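Local structure of flagellar assembly factor FliW (Geobacillus thermodenitrificans, 5DMD) at residues F58-I72 and D89-P101. The protein probably binds the translational repressor CsrA and relieves its block on flagellin synthesis, and also binds flagellin and takes part in flagellum assembly. The protein carries 1 engineered substitution. Sequence-based numbering, arbitrary orientation.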
ATOM      1  N   PHE A  58       0.918  -0.145   7.895  1.00 15.76           N
ATOM      2  CA  PHE A  58       0.496   1.027   7.130  1.00 15.31           C
ATOM      3  C   PHE A  58      -0.960   0.918   6.694  1.00 15.66           C
ATOM      4  O   PHE A  58      -1.452  -0.172   6.380  1.00 17.05           O
ATOM      5  CB  PHE A  58       1.384   1.189   5.893  1.00 20.46           C
ATOM      6  CG  PHE A  58       2.853   1.254   6.207  1.00 19.42           C
ATOM      7  CD1 PHE A  58       3.623   0.102   6.267  1.00 22.46           C
ATOM      8  CD2 PHE A  58       3.467   2.479   6.428  1.00 22.76           C
ATOM      9  CE1 PHE A  58       4.982   0.170   6.562  1.00 30.70           C
ATOM     10  CE2 PHE A  58       4.828   2.556   6.715  1.00 23.40           C
ATOM     11  CZ  PHE A  58       5.583   1.404   6.782  1.00 25.11           C
ATOM     12  N   VAL A  59      -1.647   2.062   6.668  1.00 14.54           N
ATOM     13  CA  VAL A  59      -3.037   2.118   6.227  1.00 14.61           C
ATOM     14  C   VAL A  59      -3.070   2.320   4.721  1.00 16.77           C
ATOM     15  O   VAL A  59      -2.541   3.315   4.216  1.00 17.67           O
ATOM     16  CB  VAL A  59      -3.801   3.244   6.936  1.00 18.55           C
ATOM     17  CG1 VAL A  59      -5.236   3.265   6.447  1.00 18.04           C
ATOM     18  CG2 VAL A  59      -3.738   3.059   8.446  1.00 19.61           C
ATOM     19  N   LEU A  60      -3.718   1.396   4.012  1.00 16.86           N
ATOM     20  CA  LEU A  60      -3.792   1.409   2.559  1.00 18.59           C
ATOM     21  C   LEU A  60      -5.229   1.603   2.098  1.00 21.12           C
ATOM     22  O   LEU A  60      -6.181   1.199   2.776  1.00 22.43           O
ATOM     23  CB  LEU A  60      -3.300   0.081   1.984  1.00 18.95           C
ATOM     24  CG  LEU A  60      -1.801  -0.135   1.748  1.00 21.67           C
ATOM     25  CD1 LEU A  60      -0.945   0.286   2.919  1.00 23.20           C
ATOM     26  CD2 LEU A  60      -1.589  -1.613   1.433  1.00 23.69           C
ATOM     27  N   ILE A  61      -5.375   2.212   0.923  1.00 16.95           N
ATOM     28  CA  ILE A  61      -6.626   2.185   0.181  1.00 18.26           C
ATOM     29  C   ILE A  61      -6.323   1.692  -1.219  1.00 20.87           C
ATOM     30  O   ILE A  61      -5.200   1.820  -1.719  1.00 17.08           O
ATOM     31  CB  ILE A  61      -7.329   3.558   0.079  1.00 21.87           C
ATOM     32  CG1 ILE A  61      -6.406   4.616  -0.538  1.00 19.87           C
ATOM     33  CG2 ILE A  61      -7.813   4.023   1.437  1.00 29.80           C
ATOM     34  CD1 ILE A  61      -7.149   5.858  -1.061  1.00 19.78           C
ATOM     35  N   GLU A  62      -7.331   1.138  -1.857  1.00 20.13           N
ATOM     36  CA  GLU A  62      -7.258   0.990  -3.293  1.00 17.69           C
ATOM     37  C   GLU A  62      -7.449   2.376  -3.908  1.00 15.92           C
ATOM     38  O   GLU A  62      -8.443   3.053  -3.610  1.00 19.82           O
ATOM     39  CB  GLU A  62      -8.357   0.042  -3.748  1.00 23.94           C
ATOM     40  CG  GLU A  62      -8.400  -0.162  -5.232  1.00 40.32           C
ATOM     41  CD  GLU A  62      -7.619  -1.385  -5.627  1.00 62.75           C
ATOM     42  OE1 GLU A  62      -6.668  -1.249  -6.425  1.00 59.40           O
ATOM     43  OE2 GLU A  62      -7.912  -2.473  -5.100  1.00 56.81           O
ATOM     44  N   PRO A  63      -6.512   2.851  -4.729  1.00 18.76           N
ATOM     45  CA  PRO A  63      -6.511   4.281  -5.087  1.00 19.33           C
ATOM     46  C   PRO A  63      -7.739   4.740  -5.844  1.00 18.74           C
ATOM     47  O   PRO A  63      -8.171   5.883  -5.656  1.00 18.55           O
ATOM     48  CB  PRO A  63      -5.238   4.447  -5.929  1.00 20.96           C
ATOM     49  CG  PRO A  63      -4.803   3.050  -6.265  1.00 18.40           C
ATOM     50  CD  PRO A  63      -5.295   2.167  -5.183  1.00 20.67           C
ATOM     51  N   PHE A  64      -8.315   3.895  -6.704  1.00 20.56           N
ATOM     52  CA  PHE A  64      -9.378   4.370  -7.583  1.00 19.63           C
ATOM     53  C   PHE A  64     -10.642   4.725  -6.818  1.00 22.46           C
ATOM     54  O   PHE A  64     -11.476   5.475  -7.337  1.00 24.38           O
ATOM     55  CB  PHE A  64      -9.650   3.318  -8.653  1.00 22.69           C
ATOM     56  CG  PHE A  64      -8.408   2.862  -9.363  1.00 29.78           C
ATOM     57  CD1 PHE A  64      -7.836   3.637 -10.357  1.00 30.40           C
ATOM     58  CD2 PHE A  64      -7.793   1.669  -9.014  1.00 38.42           C
ATOM     59  CE1 PHE A  64      -6.690   3.219 -11.007  1.00 41.12           C
ATOM     60  CE2 PHE A  64      -6.644   1.247  -9.662  1.00 46.99           C
ATOM     61  CZ  PHE A  64      -6.092   2.026 -10.660  1.00 41.51           C
ATOM     62  N   SER A  65     -10.780   4.235  -5.583  1.00 26.51           N
ATOM     63  CA  SER A  65     -11.952   4.555  -4.777  1.00 35.42           C
ATOM     64  C   SER A  65     -12.033   6.042  -4.460  1.00 31.99           C
ATOM     65  O   SER A  65     -13.133   6.589  -4.315  1.00 34.31           O
ATOM     66  CB  SER A  65     -11.926   3.730  -3.491  1.00 45.28           C
ATOM     67  OG  SER A  65     -10.723   3.950  -2.773  1.00 41.38           O
ATOM     68  N   TYR A  66     -10.886   6.714  -4.347  1.00 22.47           N
ATOM     69  CA  TYR A  66     -10.838   8.138  -4.057  1.00 16.09           C
ATOM     70  C   TYR A  66     -10.207   8.957  -5.172  1.00 18.85           C
ATOM     71  O   TYR A  66     -10.396  10.177  -5.192  1.00 16.52           O
ATOM     72  CB  TYR A  66     -10.047   8.403  -2.761  1.00 21.17           C
ATOM     73  CG  TYR A  66     -10.758   7.968  -1.491  1.00 19.16           C
ATOM     74  CD1 TYR A  66     -10.598   6.679  -1.004  1.00 25.05           C
ATOM     75  CD2 TYR A  66     -11.588   8.835  -0.805  1.00 20.85           C
ATOM     76  CE1 TYR A  66     -11.240   6.271   0.154  1.00 26.43           C
ATOM     77  CE2 TYR A  66     -12.241   8.437   0.351  1.00 26.39           C
ATOM     78  CZ  TYR A  66     -12.060   7.152   0.824  1.00 30.00           C
ATOM     79  OH  TYR A  66     -12.699   6.740   1.973  1.00 40.98           O
ATOM     80  N   PHE A  67      -9.483   8.324  -6.097  1.00 14.18           N
ATOM     81  CA  PHE A  67      -8.698   9.006  -7.122  1.00 14.12           C
ATOM     82  C   PHE A  67      -8.998   8.299  -8.431  1.00 18.06           C
ATOM     83  O   PHE A  67      -8.198   7.485  -8.922  1.00 16.98           O
ATOM     84  CB  PHE A  67      -7.212   8.979  -6.773  1.00 15.18           C
ATOM     85  CG  PHE A  67      -6.906   9.639  -5.461  1.00 13.79           C
ATOM     86  CD1 PHE A  67      -6.981  11.029  -5.337  1.00 16.10           C
ATOM     87  CD2 PHE A  67      -6.615   8.879  -4.346  1.00 14.87           C
ATOM     88  CE1 PHE A  67      -6.707  11.644  -4.132  1.00 15.17           C
ATOM     89  CE2 PHE A  67      -6.347   9.492  -3.133  1.00 13.59           C
ATOM     90  CZ  PHE A  67      -6.399  10.869  -3.028  1.00 14.78           C
ATOM     91  N   PRO A  68     -10.159   8.581  -9.016  1.00 14.43           N
ATOM     92  CA  PRO A  68     -10.636   7.768 -10.142  1.00 15.69           C
ATOM     93  C   PRO A  68      -9.790   7.861 -11.387  1.00 19.40           C
ATOM     94  O   PRO A  68      -9.850   6.930 -12.199  1.00 21.34           O
ATOM     95  CB  PRO A  68     -12.047   8.298 -10.402  1.00 20.29           C
ATOM     96  CG  PRO A  68     -12.142   9.587  -9.644  1.00 16.94           C
ATOM     97  CD  PRO A  68     -11.198   9.486  -8.499  1.00 15.37           C
ATOM     98  N   THR A  69      -9.029   8.937 -11.592  1.00 16.46           N
ATOM     99  CA  THR A  69      -8.174   9.043 -12.767  1.00 19.02           C
ATOM    100  C   THR A  69      -6.736   8.611 -12.502  1.00 22.30           C
ATOM    101  O   THR A  69      -5.877   8.822 -13.367  1.00 23.91           O
ATOM    102  CB  THR A  69      -8.179  10.468 -13.326  1.00 16.80           C
ATOM    103  OG1 THR A  69      -7.702  11.382 -12.326  1.00 18.37           O
ATOM    104  CG2 THR A  69      -9.571  10.867 -13.770  1.00 17.51           C
ATOM    105  N   TYR A  70      -6.454   8.025 -11.338  1.00 18.07           N
ATOM    106  CA  TYR A  70      -5.100   7.571 -11.035  1.00 17.99           C
ATOM    107  C   TYR A  70      -4.622   6.616 -12.114  1.00 24.85           C
ATOM    108  O   TYR A  70      -5.228   5.566 -12.339  1.00 30.55           O
ATOM    109  CB  TYR A  70      -5.086   6.867  -9.684  1.00 20.74           C
ATOM    110  CG  TYR A  70      -3.697   6.579  -9.135  1.00 17.45           C
ATOM    111  CD1 TYR A  70      -2.746   7.585  -9.024  1.00 17.95           C
ATOM    112  CD2 TYR A  70      -3.360   5.306  -8.712  1.00 27.07           C
ATOM    113  CE1 TYR A  70      -1.482   7.315  -8.514  1.00 17.41           C
ATOM    114  CE2 TYR A  70      -2.110   5.033  -8.198  1.00 20.23           C
ATOM    115  CZ  TYR A  70      -1.177   6.041  -8.094  1.00 19.43           C
ATOM    116  OH  TYR A  70       0.064   5.756  -7.571  1.00 17.89           O
ATOM    117  N   GLU A  71      -3.537   6.985 -12.786  1.00 23.20           N
ATOM    118  CA  GLU A  71      -3.002   6.182 -13.877  1.00 35.10           C
ATOM    119  C   GLU A  71      -1.487   6.206 -13.768  1.00 28.58           C
ATOM    120  O   GLU A  71      -0.883   7.281 -13.729  1.00 32.20           O
ATOM    121  CB  GLU A  71      -3.463   6.742 -15.226  1.00 24.77           C
ATOM    122  CG  GLU A  71      -3.238   5.818 -16.406  1.00 44.11           C
ATOM    123  CD  GLU A  71      -3.613   6.472 -17.723  1.00 49.97           C
ATOM    124  OE1 GLU A  71      -2.757   6.523 -18.631  1.00 60.79           O
ATOM    125  OE2 GLU A  71      -4.766   6.938 -17.847  1.00 58.40           O
ATOM    126  N   ILE A  72      -0.878   5.025 -13.697  1.00 24.79           N
ATOM    127  CA  ILE A  72       0.563   4.905 -13.564  1.00 27.64           C
ATOM    128  C   ILE A  72       1.093   3.991 -14.657  1.00 28.35           C
ATOM    129  O   ILE A  72       0.367   3.185 -15.242  1.00 25.97           O
ATOM    130  CB  ILE A  72       1.001   4.409 -12.167  1.00 24.05           C
ATOM    131  CG1 ILE A  72       0.623   2.939 -11.980  1.00 24.05           C
ATOM    132  CG2 ILE A  72       0.388   5.274 -11.082  1.00 24.12           C
ATOM    133  CD1 ILE A  72       1.090   2.348 -10.656  1.00 25.70           C
ATOM    134  N   ASP A  89      -2.871  -9.186 -13.346  1.00 18.03           N
ATOM    135  CA  ASP A  89      -2.013  -9.788 -12.334  1.00 16.61           C
ATOM    136  C   ASP A  89      -1.881  -8.932 -11.084  1.00 19.88           C
ATOM    137  O   ASP A  89      -1.414  -9.447 -10.062  1.00 17.96           O
ATOM    138  CB  ASP A  89      -0.599 -10.003 -12.894  1.00 18.59           C
ATOM    139  CG  ASP A  89      -0.567 -10.936 -14.091  1.00 20.55           C
ATOM    140  OD1 ASP A  89      -1.572 -11.622 -14.337  1.00 27.82           O
ATOM    141  OD2 ASP A  89       0.469 -10.966 -14.800  1.00 21.50           O
ATOM    142  N   VAL A  90      -2.305  -7.664 -11.127  1.00 17.05           N
ATOM    143  CA  VAL A  90      -1.825  -6.626 -10.217  1.00 17.98           C
ATOM    144  C   VAL A  90      -2.949  -6.134  -9.321  1.00 17.96           C
ATOM    145  O   VAL A  90      -4.065  -5.883  -9.786  1.00 19.22           O
ATOM    146  CB  VAL A  90      -1.253  -5.448 -11.028  1.00 19.65           C
ATOM    147  CG1 VAL A  90      -0.863  -4.301 -10.113  1.00 22.74           C
ATOM    148  CG2 VAL A  90      -0.060  -5.913 -11.837  1.00 26.35           C
ATOM    149  N   ALA A  91      -2.639  -5.971  -8.038  1.00 15.19           N
ATOM    150  CA  ALA A  91      -3.428  -5.141  -7.141  1.00 15.31           C
ATOM    151  C   ALA A  91      -2.601  -3.925  -6.753  1.00 16.56           C
ATOM    152  O   ALA A  91      -1.413  -4.049  -6.438  1.00 15.69           O
ATOM    153  CB  ALA A  91      -3.806  -5.906  -5.876  1.00 19.56           C
ATOM    154  N   LEU A  92      -3.224  -2.748  -6.799  1.00 16.08           N
ATOM    155  CA  LEU A  92      -2.567  -1.491  -6.489  1.00 15.11           C
ATOM    156  C   LEU A  92      -3.161  -0.891  -5.222  1.00 15.74           C
ATOM    157  O   LEU A  92      -4.379  -0.938  -5.005  1.00 16.77           O
ATOM    158  CB  LEU A  92      -2.766  -0.474  -7.617  1.00 21.32           C
ATOM    159  CG  LEU A  92      -2.056  -0.633  -8.960  1.00 41.36           C
ATOM    160  CD1 LEU A  92      -2.444   0.526  -9.874  1.00 30.32           C
ATOM    161  CD2 LEU A  92      -0.547  -0.722  -8.803  1.00 26.03           C
ATOM    162  N   TYR A  93      -2.303  -0.287  -4.409  1.00 14.02           N
ATOM    163  CA  TYR A  93      -2.718   0.388  -3.186  1.00 13.86           C
ATOM    164  C   TYR A  93      -1.875   1.636  -3.043  1.00 15.69           C
ATOM    165  O   TYR A  93      -0.749   1.697  -3.546  1.00 16.06           O
ATOM    166  CB  TYR A  93      -2.480  -0.478  -1.934  1.00 15.05           C
ATOM    167  CG  TYR A  93      -3.194  -1.813  -1.996  1.00 13.59           C
ATOM    168  CD1 TYR A  93      -4.535  -1.918  -1.663  1.00 18.31           C
ATOM    169  CD2 TYR A  93      -2.529  -2.957  -2.408  1.00 16.58           C
ATOM    170  CE1 TYR A  93      -5.195  -3.130  -1.740  1.00 21.55           C
ATOM    171  CE2 TYR A  93      -3.183  -4.177  -2.486  1.00 18.09           C
ATOM    172  CZ  TYR A  93      -4.507  -4.258  -2.148  1.00 20.58           C
ATOM    173  OH  TYR A  93      -5.147  -5.480  -2.224  1.00 28.40           O
ATOM    174  N   VAL A  94      -2.418   2.629  -2.340  1.00 14.55           N
ATOM    175  CA  VAL A  94      -1.614   3.767  -1.897  1.00 16.08           C
ATOM    176  C   VAL A  94      -1.722   3.903  -0.385  1.00 18.88           C
ATOM    177  O   VAL A  94      -2.738   3.550   0.222  1.00 16.01           O
ATOM    178  CB  VAL A  94      -1.973   5.088  -2.608  1.00 14.61           C
ATOM    179  CG1 VAL A  94      -1.551   5.037  -4.083  1.00 14.46           C
ATOM    180  CG2 VAL A  94      -3.466   5.385  -2.469  1.00 15.81           C
ATOM    181  N   ILE A  95      -0.673   4.426   0.218  1.00 14.44           N
ATOM    182  CA  ILE A  95      -0.598   4.549   1.670  1.00 14.34           C
ATOM    183  C   ILE A  95      -1.137   5.893   2.120  1.00 14.49           C
ATOM    184  O   ILE A  95      -0.791   6.938   1.563  1.00 15.91           O
ATOM    185  CB  ILE A  95       0.840   4.321   2.160  1.00 14.13           C
ATOM    186  CG1 ILE A  95       1.279   2.916   1.778  1.00 18.14           C
ATOM    187  CG2 ILE A  95       0.956   4.520   3.682  1.00 16.29           C
ATOM    188  CD1 ILE A  95       2.714   2.615   2.099  1.00 18.07           C
ATOM    189  N   LEU A  96      -1.957   5.870   3.164  1.00 16.11           N
ATOM    190  CA  LEU A  96      -2.538   7.078   3.719  1.00 15.65           C
ATOM    191  C   LEU A  96      -1.686   7.651   4.839  1.00 18.01           C
ATOM    192  O   LEU A  96      -1.057   6.925   5.613  1.00 22.13           O
ATOM    193  CB  LEU A  96      -3.936   6.792   4.270  1.00 17.53           C
ATOM    194  CG  LEU A  96      -4.977   6.188   3.329  1.00 18.42           C
ATOM    195  CD1 LEU A  96      -6.343   6.164   4.022  1.00 22.78           C
ATOM    196  CD2 LEU A  96      -5.042   6.964   2.015  1.00 16.05           C
ATOM    197  N   THR A  97      -1.696   8.974   4.933  1.00 17.12           N
ATOM    198  CA  THR A  97      -1.250   9.685   6.125  1.00 19.91           C
ATOM    199  C   THR A  97      -2.540  10.134   6.794  1.00 22.97           C
ATOM    200  O   THR A  97      -3.170  11.105   6.368  1.00 21.21           O
ATOM    201  CB  THR A  97      -0.352  10.853   5.745  1.00 23.48           C
ATOM    202  OG1 THR A  97       0.789  10.342   5.046  1.00 25.00           O
ATOM    203  CG2 THR A  97       0.136  11.574   6.994  1.00 27.26           C
ATOM    204  N   VAL A  98      -2.940   9.397   7.830  1.00 23.02           N
ATOM    205  CA  VAL A  98      -4.245   9.568   8.458  1.00 22.38           C
ATOM    206  C   VAL A  98      -4.233  10.801   9.345  1.00 24.18           C
ATOM    207  O   VAL A  98      -3.379  10.942  10.228  1.00 29.59           O
ATOM    208  CB  VAL A  98      -4.631   8.310   9.254  1.00 23.44           C
ATOM    209  CG1 VAL A  98      -6.023   8.471   9.850  1.00 26.56           C
ATOM    210  CG2 VAL A  98      -4.595   7.096   8.351  1.00 23.29           C
ATOM    211  N   ALA A  99      -5.197  11.684   9.132  1.00 22.03           N
ATOM    212  CA  ALA A  99      -5.310  12.912   9.903  1.00 30.03           C
ATOM    213  C   ALA A  99      -6.453  12.824  10.908  1.00 32.05           C
ATOM    214  O   ALA A  99      -7.328  11.955  10.821  1.00 24.94           O
ATOM    215  CB  ALA A  99      -5.537  14.105   8.969  1.00 25.51           C
ATOM    216  N   ASP A 100      -6.416  13.735  11.876  1.00 28.87           N
ATOM    217  CA  ASP A 100      -7.535  14.010  12.778  1.00 33.13           C
ATOM    218  C   ASP A 100      -7.940  15.465  12.585  1.00 31.70           C
ATOM    219  O   ASP A 100      -7.138  16.370  12.885  1.00 41.57           O
ATOM    220  CB  ASP A 100      -7.132  13.769  14.234  1.00 41.77           C
ATOM    221  CG  ASP A 100      -8.321  13.465  15.124  1.00 55.00           C
ATOM    222  OD1 ASP A 100      -9.432  13.265  14.592  1.00 57.11           O
ATOM    223  OD2 ASP A 100      -8.143  13.424  16.359  1.00 54.76           O
ATOM    224  N   PRO A 101      -9.141  15.755  12.069  1.00 34.98           N
ATOM    225  CA  PRO A 101     -10.206  14.812  11.708  1.00 27.10           C
ATOM    226  C   PRO A 101      -9.859  14.020  10.460  1.00 30.01           C
ATOM    227  O   PRO A 101      -8.984  14.417   9.695  1.00 27.17           O
ATOM    228  CB  PRO A 101     -11.412  15.728  11.480  1.00 33.12           C
ATOM    229  CG  PRO A 101     -10.838  17.058  11.068  1.00 44.68           C
ATOM    230  CD  PRO A 101      -9.397  17.104  11.532  1.00 36.04           C
TER
HETATM  231  O   HOH W   1      -0.407   4.628   7.004  1.00 20.23           O
HETATM  232  O   HOH W   2      -5.796  -2.654  -8.452  1.00 35.79           O
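With its CG1 set between backbone N and carbonyl carbon (chi1 56°), Ile61 reaches across to the next strand and lays CG1 3.6 Å from Val94 CG2, while its CG2 meets Leu96 CD1. Strands 58-61 and 90-97 are antiparallel neighbours in the large antiparallel sheet of the FliW fold, strongly twisted, their directions 129° apart. Ile61 and Val94 form a hydrogen-bonded pair, N to O both ways, and Leu96 N adds a nearly straight bond to Val59 O. Beyond it, a water accepts from Val59 N and donates to Leu96 O, replacing a direct bond where the strands diverge. Beta-branched Ile61 and Val94 suit extended backbone, and Leu96 spreads CD1 and CD2 over Ile61; Phe45 packs on Ile61 and Leu96. On the opposite face Leu60 puts CD1 3.6 Å from Ile95 CG1 and CD2 against Tyr93 CB. Pro63 has no N-H to offer Leu92 O, and its CD lies 3.2 Å from that oxygen instead; its CB packs on Val94 CG2. The Tyr70 and Val94 side chains meet from opposite directions, OH 3.9 Å from Val94 CG1, and that hydroxyl is hydrogen-bonded to Leu109 O. Glu62, bent at chi2 (94°), brings its carboxylate back toward strand 90-97, where a second water donates to Glu62 OE1 and accepts from Leu92 N at 3.1 Å.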